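SusD superfamily protein (Bacteroides fragilis NCTC 9343, PDB 3NQP) probably binds glycans at the outer membrane, as a SusD-family partner in the capture of sugars for uptake. Local coordinates at residues A[32-44]-A[269-283]. Numbering follows the deposited sequence.
Sequences HKHLRDAAWQHTI and IRFLEGEATNSNGTF. With EDO (1,2-ethanediol), chain F; EDO (1,2-ethanediol), chain G.
In this SusD-family chain the kinked helix pair 21-37 and 39-48 rests against the long loop that leaves strand 265-269; Arg36 near the end of the first helix and Trp40 near the start of the second provide most of the helical side of the contact. The aliphatic part of Arg36 is packed on two sides: its CG lies 3.4 Å from Ile269 CG2 and 3.5 Å from Phe271 CE1. A bend at chi3 (64°) then turns the guanidinium aside, and its faces are taken by Lys33 CB on one and Ala276 CB on the opposite one. In its own plane Arg36 NE and NH2 both hold Asp37 OD1, Arg36 NH2 at 3.0 Å. Towards Glu275 the direct salt bridges of Arg36 and Lys33 are long. For Arg36 a water closes the gap, accepting from NH1 and donating to Glu275 OE1 and Arg270 O; Lys33 NZ instead donates to O1 of an ethanediol, probably from the crystallisation liquor. Ile269 also reaches inward, its CD1 3.7 Å from Leu35 CG, while Leu35 meets helix 110-135 as well.

Farther along, chi1 of 179° carries the Trp40 ring out towards the loop, where Ser279 CB meets one face, a CH-pi contact 3.9 Å from the six-membered ring centroid; Ile44 CG1 lies over the centre of the other. Trp40 CH2 points at the edge of Phe283, 3.7 Å from CE1. Next to Trp40 CH2, Thr282 OG1 donates to Ser279 O at 2.7 Å, and Asn280 OD1, at the edge of the Trp40 ring, is hydrogen-bonded to Tyr377 OH.

With no direct hydrogen bond linking helix to loop, cohesion rests on apolar and CH-pi packing; Arg36 meets Glu275 through water, and its direct bridge to neighbouring Asp37 probably lowers what that link adds.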
ATOM      1  N   HIS A  32     -16.550  -6.762  -3.370  1.00 15.09           N
ATOM      2  CA  HIS A  32     -15.763  -5.532  -3.497  1.00 16.55           C
ATOM      3  C   HIS A  32     -15.924  -4.548  -2.312  1.00 16.24           C
ATOM      4  O   HIS A  32     -15.000  -3.840  -1.971  1.00 11.68           O
ATOM      5  CB  HIS A  32     -15.992  -4.850  -4.860  1.00 18.01           C
ATOM      6  CG  HIS A  32     -15.295  -5.547  -5.979  1.00 15.57           C
ATOM      7  ND1 HIS A  32     -15.794  -6.697  -6.566  1.00 17.06           N
ATOM      8  CD2 HIS A  32     -14.102  -5.307  -6.571  1.00 13.29           C
ATOM      9  CE1 HIS A  32     -14.942  -7.122  -7.479  1.00 16.42           C
ATOM     10  NE2 HIS A  32     -13.917  -6.285  -7.517  1.00 15.57           N
ATOM     11  N   LYS A  33     -17.101  -4.497  -1.701  1.00 17.10           N
ATOM     12  CA  LYS A  33     -17.324  -3.586  -0.590  1.00 15.08           C
ATOM     13  C   LYS A  33     -16.600  -4.134   0.660  1.00 15.11           C
ATOM     14  O   LYS A  33     -16.135  -3.379   1.495  1.00 13.95           O
ATOM     15  CB  LYS A  33     -18.812  -3.364  -0.334  1.00 17.71           C
ATOM     16  CG  LYS A  33     -19.537  -2.662  -1.537  1.00 19.00           C
ATOM     17  CD  LYS A  33     -20.891  -2.100  -1.166  1.00 31.17           C
ATOM     18  CE  LYS A  33     -21.608  -1.397  -2.367  1.00 40.72           C
ATOM     19  NZ  LYS A  33     -20.690  -1.017  -3.529  1.00 37.60           N
ATOM     20  N   HIS A  34     -16.516  -5.450   0.787  0.50 14.36           N
ATOM     21  CA  HIS A  34     -15.786  -6.045   1.899  0.50 13.45           C
ATOM     22  C   HIS A  34     -14.297  -5.824   1.691  0.50 13.96           C
ATOM     23  O   HIS A  34     -13.534  -5.715   2.658  0.50 12.85           O
ATOM     24  CB  HIS A  34     -16.078  -7.549   2.012  0.50 14.42           C
ATOM     25  CG  HIS A  34     -17.368  -7.872   2.702  0.50 17.48           C
ATOM     26  ND1 HIS A  34     -18.221  -8.867   2.264  0.50 24.25           N
ATOM     27  CD2 HIS A  34     -17.951  -7.341   3.801  0.50 23.18           C
ATOM     28  CE1 HIS A  34     -19.274  -8.930   3.058  0.50 20.39           C
ATOM     29  NE2 HIS A  34     -19.136  -8.015   4.001  0.50 20.00           N
ATOM     30  N   LEU A  35     -13.873  -5.777   0.430  1.00 11.50           N
ATOM     31  CA  LEU A  35     -12.492  -5.474   0.123  1.00 12.02           C
ATOM     32  C   LEU A  35     -12.254  -3.999   0.503  1.00 12.72           C
ATOM     33  O   LEU A  35     -11.222  -3.690   1.097  1.00 11.38           O
ATOM     34  CB  LEU A  35     -12.175  -5.692  -1.351  1.00 13.10           C
ATOM     35  CG  LEU A  35     -10.787  -5.382  -1.866  1.00 14.26           C
ATOM     36  CD1 LEU A  35      -9.789  -6.409  -1.248  1.00 11.41           C
ATOM     37  CD2 LEU A  35     -10.762  -5.390  -3.387  1.00 13.40           C
ATOM     38  N   ARG A  36     -13.186  -3.110   0.144  1.00 10.72           N
ATOM     39  CA  ARG A  36     -13.078  -1.705   0.537  1.00 11.40           C
ATOM     40  C   ARG A  36     -12.886  -1.593   2.060  1.00 13.98           C
ATOM     41  O   ARG A  36     -12.038  -0.820   2.547  1.00 15.19           O
ATOM     42  CB  ARG A  36     -14.339  -0.943   0.130  1.00 11.22           C
ATOM     43  CG  ARG A  36     -14.408   0.495   0.606  1.00 14.24           C
ATOM     44  CD  ARG A  36     -15.830   1.040   0.599  1.00 10.99           C
ATOM     45  NE  ARG A  36     -16.650   0.308   1.556  1.00 19.71           N
ATOM     46  CZ  ARG A  36     -17.951   0.105   1.451  1.00 20.77           C
ATOM     47  NH1 ARG A  36     -18.647   0.586   0.427  1.00 21.90           N
ATOM     48  NH2 ARG A  36     -18.545  -0.600   2.387  1.00 22.46           N
ATOM     49  N   ASP A  37     -13.685  -2.352   2.801  1.00 10.63           N
ATOM     50  CA  ASP A  37     -13.628  -2.323   4.254  1.00 15.23           C
ATOM     51  C   ASP A  37     -12.276  -2.805   4.820  1.00 14.71           C
ATOM     52  O   ASP A  37     -11.936  -2.465   5.936  1.00 15.81           O
ATOM     53  CB  ASP A  37     -14.745  -3.199   4.865  1.00 13.71           C
ATOM     54  CG  ASP A  37     -16.152  -2.632   4.635  1.00 17.10           C
ATOM     55  OD1 ASP A  37     -16.296  -1.485   4.177  1.00 16.73           O
ATOM     56  OD2 ASP A  37     -17.107  -3.375   4.879  1.00 21.31           O
ATOM     57  N   ALA A  38     -11.526  -3.591   4.061  1.00 12.53           N
ATOM     58  CA  ALA A  38     -10.155  -4.002   4.484  1.00 13.02           C
ATOM     59  C   ALA A  38      -9.041  -3.114   3.952  1.00 11.11           C
ATOM     60  O   ALA A  38      -7.851  -3.374   4.220  1.00 12.49           O
ATOM     61  CB  ALA A  38      -9.901  -5.438   4.072  1.00 12.28           C
ATOM     62  N   ALA A  39      -9.390  -2.041   3.240  1.00 13.83           N
ATOM     63  CA  ALA A  39      -8.380  -1.202   2.600  1.00 12.93           C
ATOM     64  C   ALA A  39      -7.473  -0.455   3.592  1.00 11.00           C
ATOM     65  O   ALA A  39      -6.267  -0.323   3.365  1.00 11.27           O
ATOM     66  CB  ALA A  39      -9.026  -0.212   1.648  1.00  9.03           C
ATOM     67  N   TRP A  40      -8.032   0.030   4.686  1.00  8.99           N
ATOM     68  CA  TRP A  40      -7.198   0.741   5.666  1.00 10.41           C
ATOM     69  C   TRP A  40      -6.174  -0.237   6.220  1.00  9.70           C
ATOM     70  O   TRP A  40      -4.988   0.071   6.318  1.00 12.42           O
ATOM     71  CB  TRP A  40      -8.059   1.313   6.784  1.00 12.98           C
ATOM     72  CG  TRP A  40      -7.286   2.041   7.830  1.00 13.01           C
ATOM     73  CD1 TRP A  40      -6.739   1.499   8.963  1.00 13.49           C
ATOM     74  CD2 TRP A  40      -6.986   3.447   7.874  1.00 11.08           C
ATOM     75  NE1 TRP A  40      -6.131   2.463   9.701  1.00 12.98           N
ATOM     76  CE2 TRP A  40      -6.259   3.673   9.061  1.00 11.49           C
ATOM     77  CE3 TRP A  40      -7.252   4.514   7.030  1.00 15.20           C
ATOM     78  CZ2 TRP A  40      -5.810   4.927   9.423  1.00 16.53           C
ATOM     79  CZ3 TRP A  40      -6.820   5.781   7.386  1.00 12.90           C
ATOM     80  CH2 TRP A  40      -6.106   5.978   8.569  1.00  8.66           C
ATOM     81  N   GLN A  41      -6.610  -1.446   6.558  1.00  8.69           N
ATOM     82  CA  GLN A  41      -5.653  -2.407   7.097  1.00 12.65           C
ATOM     83  C   GLN A  41      -4.563  -2.753   6.079  1.00  9.76           C
ATOM     84  O   GLN A  41      -3.390  -2.940   6.450  1.00 10.23           O
ATOM     85  CB  GLN A  41      -6.369  -3.686   7.553  1.00 11.28           C
ATOM     86  CG  GLN A  41      -5.465  -4.716   8.063  1.00 16.63           C
ATOM     87  CD  GLN A  41      -6.227  -5.840   8.701  1.00 20.80           C
ATOM     88  OE1 GLN A  41      -6.360  -5.882   9.936  1.00 17.47           O
ATOM     89  NE2 GLN A  41      -6.758  -6.761   7.868  1.00 14.06           N
ATOM     90  N   HIS A  42      -4.961  -2.918   4.821  1.00 10.67           N
ATOM     91  CA  HIS A  42      -4.028  -3.317   3.773  1.00 12.20           C
ATOM     92  C   HIS A  42      -2.950  -2.236   3.558  1.00 11.52           C
ATOM     93  O   HIS A  42      -1.737  -2.525   3.494  1.00 11.20           O
ATOM     94  CB  HIS A  42      -4.768  -3.626   2.470  1.00 11.00           C
ATOM     95  CG  HIS A  42      -3.867  -3.711   1.289  1.00 10.73           C
ATOM     96  ND1 HIS A  42      -3.084  -4.812   1.033  1.00  9.63           N
ATOM     97  CD2 HIS A  42      -3.586  -2.813   0.312  1.00 13.66           C
ATOM     98  CE1 HIS A  42      -2.360  -4.595  -0.056  1.00 12.50           C
ATOM     99  NE2 HIS A  42      -2.632  -3.376  -0.503  1.00 13.51           N
ATOM    100  N   THR A  43      -3.398  -0.990   3.437  1.00 10.34           N
ATOM    101  CA  THR A  43      -2.550   0.100   3.043  1.00  9.10           C
ATOM    102  C   THR A  43      -1.854   0.690   4.271  1.00  9.74           C
ATOM    103  O   THR A  43      -0.607   0.809   4.303  1.00 10.44           O
ATOM    104  CB  THR A  43      -3.373   1.174   2.306  1.00 10.86           C
ATOM    105  OG1 THR A  43      -3.792   0.650   1.031  1.00  9.22           O
ATOM    106  CG2 THR A  43      -2.596   2.475   2.145  1.00  8.33           C
ATOM    107  N   ILE A  44      -2.623   1.017   5.290  1.00  9.98           N
ATOM    108  CA  ILE A  44      -2.049   1.744   6.454  1.00 10.52           C
ATOM    109  C   ILE A  44      -1.481   0.730   7.479  1.00  9.80           C
ATOM    110  O   ILE A  44      -0.281   0.712   7.728  1.00 12.11           O
ATOM    111  CB  ILE A  44      -3.022   2.671   7.131  1.00 11.99           C
ATOM    112  CG1 ILE A  44      -3.624   3.703   6.138  1.00 13.52           C
ATOM    113  CG2 ILE A  44      -2.344   3.365   8.324  1.00  9.27           C
ATOM    114  CD1 ILE A  44      -2.666   4.727   5.516  1.00  8.71           C
ATOM    115  N   ILE A 269      -9.761   1.296  -4.651  1.00 11.67           N
ATOM    116  CA  ILE A 269     -10.919   1.095  -3.810  1.00 10.70           C
ATOM    117  C   ILE A 269     -11.785   2.371  -3.847  1.00 12.71           C
ATOM    118  O   ILE A 269     -11.315   3.447  -3.525  1.00  9.00           O
ATOM    119  CB  ILE A 269     -10.499   0.831  -2.353  1.00 11.54           C
ATOM    120  CG1 ILE A 269      -9.702  -0.490  -2.233  1.00 12.99           C
ATOM    121  CG2 ILE A 269     -11.702   0.871  -1.402  1.00  9.31           C
ATOM    122  CD1 ILE A 269     -10.463  -1.753  -2.641  1.00 11.98           C
ATOM    123  N   ARG A 270     -13.039   2.220  -4.223  1.00 13.22           N
ATOM    124  CA  ARG A 270     -14.018   3.326  -4.316  1.00 13.66           C
ATOM    125  C   ARG A 270     -14.644   3.680  -2.973  1.00 12.18           C
ATOM    126  O   ARG A 270     -15.297   2.846  -2.331  1.00 12.58           O
ATOM    127  CB  ARG A 270     -15.116   2.946  -5.337  1.00 14.05           C
ATOM    128  CG  ARG A 270     -16.258   3.993  -5.568  1.00 17.26           C
ATOM    129  CD  ARG A 270     -15.716   5.402  -5.930  1.00 21.16           C
ATOM    130  NE  ARG A 270     -14.742   5.442  -7.027  1.00 20.81           N
ATOM    131  CZ  ARG A 270     -15.041   5.409  -8.315  1.00 27.76           C
ATOM    132  NH1 ARG A 270     -16.309   5.304  -8.729  1.00 34.21           N
ATOM    133  NH2 ARG A 270     -14.063   5.425  -9.199  1.00 22.38           N
ATOM    134  N   PHE A 271     -14.417   4.928  -2.540  1.00 12.87           N
ATOM    135  CA  PHE A 271     -15.134   5.515  -1.426  1.00 13.06           C
ATOM    136  C   PHE A 271     -16.098   6.508  -2.081  1.00 15.26           C
ATOM    137  O   PHE A 271     -15.762   7.114  -3.089  1.00 17.09           O
ATOM    138  CB  PHE A 271     -14.152   6.154  -0.408  1.00 13.11           C
ATOM    139  CG  PHE A 271     -13.448   5.110   0.461  1.00 15.47           C
ATOM    140  CD1 PHE A 271     -14.132   4.468   1.501  1.00 19.23           C
ATOM    141  CD2 PHE A 271     -12.165   4.720   0.198  1.00 13.68           C
ATOM    142  CE1 PHE A 271     -13.526   3.479   2.261  1.00 15.05           C
ATOM    143  CE2 PHE A 271     -11.555   3.736   0.923  1.00  9.34           C
ATOM    144  CZ  PHE A 271     -12.233   3.103   1.976  1.00 18.34           C
ATOM    145  N   LEU A 272     -17.317   6.604  -1.555  1.00 16.42           N
ATOM    146  CA  LEU A 272     -18.405   7.353  -2.205  1.00 20.01           C
ATOM    147  C   LEU A 272     -19.222   8.057  -1.135  1.00 16.17           C
ATOM    148  O   LEU A 272     -19.673   7.420  -0.192  1.00 13.68           O
ATOM    149  CB  LEU A 272     -19.297   6.389  -3.006  1.00 20.25           C
ATOM    150  CG  LEU A 272     -20.509   6.896  -3.799  1.00 26.60           C
ATOM    151  CD1 LEU A 272     -20.080   7.886  -4.916  1.00 21.72           C
ATOM    152  CD2 LEU A 272     -21.318   5.716  -4.372  1.00 21.39           C
ATOM    153  N   GLU A 273     -19.331   9.378  -1.236  1.00 15.70           N
ATOM    154  CA  GLU A 273     -20.188  10.146  -0.329  1.00 17.13           C
ATOM    155  C   GLU A 273     -21.557   9.490  -0.207  1.00 18.20           C
ATOM    156  O   GLU A 273     -22.129   9.021  -1.180  1.00 18.57           O
ATOM    157  CB  GLU A 273     -20.336  11.582  -0.797  1.00 17.65           C
ATOM    158  CG  GLU A 273     -21.157  12.463   0.127  1.00 19.50           C
ATOM    159  CD  GLU A 273     -21.185  13.914  -0.326  1.00 15.19           C
ATOM    160  OE1 GLU A 273     -20.577  14.261  -1.350  1.00 17.12           O
ATOM    161  OE2 GLU A 273     -21.786  14.717   0.374  1.00 19.32           O
ATOM    162  N   GLY A 274     -22.041   9.403   1.021  1.00 21.72           N
ATOM    163  CA  GLY A 274     -23.314   8.761   1.279  1.00 22.96           C
ATOM    164  C   GLY A 274     -23.306   7.262   1.340  1.00 24.25           C
ATOM    165  O   GLY A 274     -24.352   6.676   1.581  1.00 24.93           O
ATOM    166  N   GLU A 275     -22.156   6.627   1.127  1.00 21.65           N
ATOM    167  CA  GLU A 275     -22.063   5.154   1.190  1.00 19.57           C
ATOM    168  C   GLU A 275     -20.950   4.719   2.163  1.00 16.31           C
ATOM    169  O   GLU A 275     -21.218   4.054   3.159  1.00 17.68           O
ATOM    170  CB  GLU A 275     -21.836   4.593  -0.207  1.00 20.52           C
ATOM    171  CG  GLU A 275     -21.750   3.052  -0.313  1.00 26.63           C
ATOM    172  CD  GLU A 275     -21.605   2.584  -1.775  1.00 35.41           C
ATOM    173  OE1 GLU A 275     -20.481   2.678  -2.347  1.00 52.02           O
ATOM    174  OE2 GLU A 275     -22.605   2.122  -2.366  1.00 44.65           O
ATOM    175  N   ALA A 276     -19.711   5.120   1.884  1.00 12.33           N
ATOM    176  CA  ALA A 276     -18.577   4.808   2.756  1.00 12.64           C
ATOM    177  C   ALA A 276     -17.511   5.844   2.512  1.00 14.20           C
ATOM    178  O   ALA A 276     -17.296   6.267   1.364  1.00 13.82           O
ATOM    179  CB  ALA A 276     -18.057   3.421   2.473  1.00 12.20           C
ATOM    180  N   THR A 277     -16.914   6.316   3.607  1.00 15.97           N
ATOM    181  CA  THR A 277     -15.791   7.238   3.602  1.00 11.25           C
ATOM    182  C   THR A 277     -14.637   6.645   4.418  1.00 12.92           C
ATOM    183  O   THR A 277     -14.805   5.660   5.113  1.00 13.96           O
ATOM    184  CB  THR A 277     -16.213   8.642   4.164  1.00 14.81           C
ATOM    185  OG1 THR A 277     -16.739   8.509   5.487  1.00 12.90           O
ATOM    186  CG2 THR A 277     -17.288   9.296   3.262  1.00  8.51           C
ATOM    187  N   ASN A 278     -13.446   7.217   4.299  1.00 12.88           N
ATOM    188  CA  ASN A 278     -12.273   6.631   4.924  1.00  8.76           C
ATOM    189  C   ASN A 278     -11.804   7.534   6.063  1.00 11.31           C
ATOM    190  O   ASN A 278     -12.380   8.628   6.293  1.00 10.03           O
ATOM    191  CB  ASN A 278     -11.209   6.367   3.860  1.00 10.20           C
ATOM    192  CG  ASN A 278     -10.791   7.616   3.115  1.00 17.38           C
ATOM    193  OD1 ASN A 278     -10.359   8.579   3.742  1.00  6.75           O
ATOM    194  ND2 ASN A 278     -10.860   7.580   1.764  1.00 12.11           N
ATOM    195  N   SER A 279     -10.777   7.074   6.759  1.00  9.91           N
ATOM    196  CA  SER A 279     -10.232   7.751   7.932  1.00 13.54           C
ATOM    197  C   SER A 279      -9.039   8.663   7.643  1.00  9.93           C
ATOM    198  O   SER A 279      -8.261   8.942   8.547  1.00 13.24           O
ATOM    199  CB  SER A 279      -9.834   6.657   8.936  1.00 12.35           C
ATOM    200  OG  SER A 279     -11.013   5.971   9.373  1.00 12.03           O
ATOM    201  N   ASN A 280      -8.942   9.211   6.427  1.00 12.86           N
ATOM    202  CA  ASN A 280      -7.835  10.080   6.071  1.00 11.75           C
ATOM    203  C   ASN A 280      -7.844  11.398   6.880  1.00 13.89           C
ATOM    204  O   ASN A 280      -6.798  12.083   6.992  1.00 13.50           O
ATOM    205  CB  ASN A 280      -7.742  10.312   4.550  1.00 10.42           C
ATOM    206  CG  ASN A 280      -7.186   9.102   3.791  1.00 13.51           C
ATOM    207  OD1 ASN A 280      -6.848   8.082   4.411  1.00 11.43           O
ATOM    208  ND2 ASN A 280      -7.119   9.195   2.428  1.00  7.98           N
ATOM    209  N   GLY A 281      -8.986  11.708   7.524  1.00 11.99           N
ATOM    210  CA  GLY A 281      -9.055  12.855   8.467  1.00 10.08           C
ATOM    211  C   GLY A 281      -8.178  12.738   9.696  1.00  9.17           C
ATOM    212  O   GLY A 281      -7.859  13.744  10.375  1.00 10.60           O
ATOM    213  N   THR A 282      -7.784  11.507  10.014  1.00 10.57           N
ATOM    214  CA  THR A 282      -6.926  11.243  11.169  1.00 10.39           C
ATOM    215  C   THR A 282      -5.463  11.611  10.986  1.00  8.85           C
ATOM    216  O   THR A 282      -4.693  11.490  11.940  1.00  9.69           O
ATOM    217  CB  THR A 282      -6.982   9.733  11.616  1.00  7.45           C
ATOM    218  OG1 THR A 282      -6.440   8.902  10.604  1.00 11.77           O
ATOM    219  CG2 THR A 282      -8.453   9.270  11.916  1.00 13.48           C
ATOM    220  N   PHE A 283      -5.052  12.011   9.776  1.00  8.36           N
ATOM    221  CA  PHE A 283      -3.679  12.500   9.541  1.00  9.36           C
ATOM    222  C   PHE A 283      -3.652  14.041   9.505  1.00 11.96           C
ATOM    223  O   PHE A 283      -2.684  14.615   8.998  1.00 11.77           O
ATOM    224  CB  PHE A 283      -3.110  12.022   8.194  1.00  7.20           C
ATOM    225  CG  PHE A 283      -2.700  10.572   8.158  1.00  8.10           C
ATOM    226  CD1 PHE A 283      -3.638   9.566   8.174  1.00 10.31           C
ATOM    227  CD2 PHE A 283      -1.362  10.224   7.991  1.00 11.21           C
ATOM    228  CE1 PHE A 283      -3.222   8.222   8.112  1.00 11.25           C
ATOM    229  CE2 PHE A 283      -0.956   8.896   7.915  1.00  8.44           C
ATOM    230  CZ  PHE A 283      -1.877   7.911   7.966  1.00 13.99           C
TER
HETATM  231  C1  EDO F1006     -19.117   5.386   6.820  1.00 24.24           C
HETATM  232  O1  EDO F1006     -17.855   5.038   6.167  1.00 19.37           O
HETATM  233  C2  EDO F1006     -19.405   6.870   7.103  1.00 23.81           C
HETATM  234  O2  EDO F1006     -19.242   7.876   6.030  1.00 17.15           O
HETATM  235  C1  EDO G1007     -18.084   0.290  -5.744  1.00 41.99           C
HETATM  236  O1  EDO G1007     -18.563   0.466  -4.395  1.00 45.18           O
HETATM  237  C2  EDO G1007     -17.350  -1.041  -5.857  1.00 38.78           C
HETATM  238  O2  EDO G1007     -18.302  -2.090  -5.627  1.00 46.66           O
HETATM  239  O   HOH W   1     -17.862   2.838  -1.199  1.00 15.69           O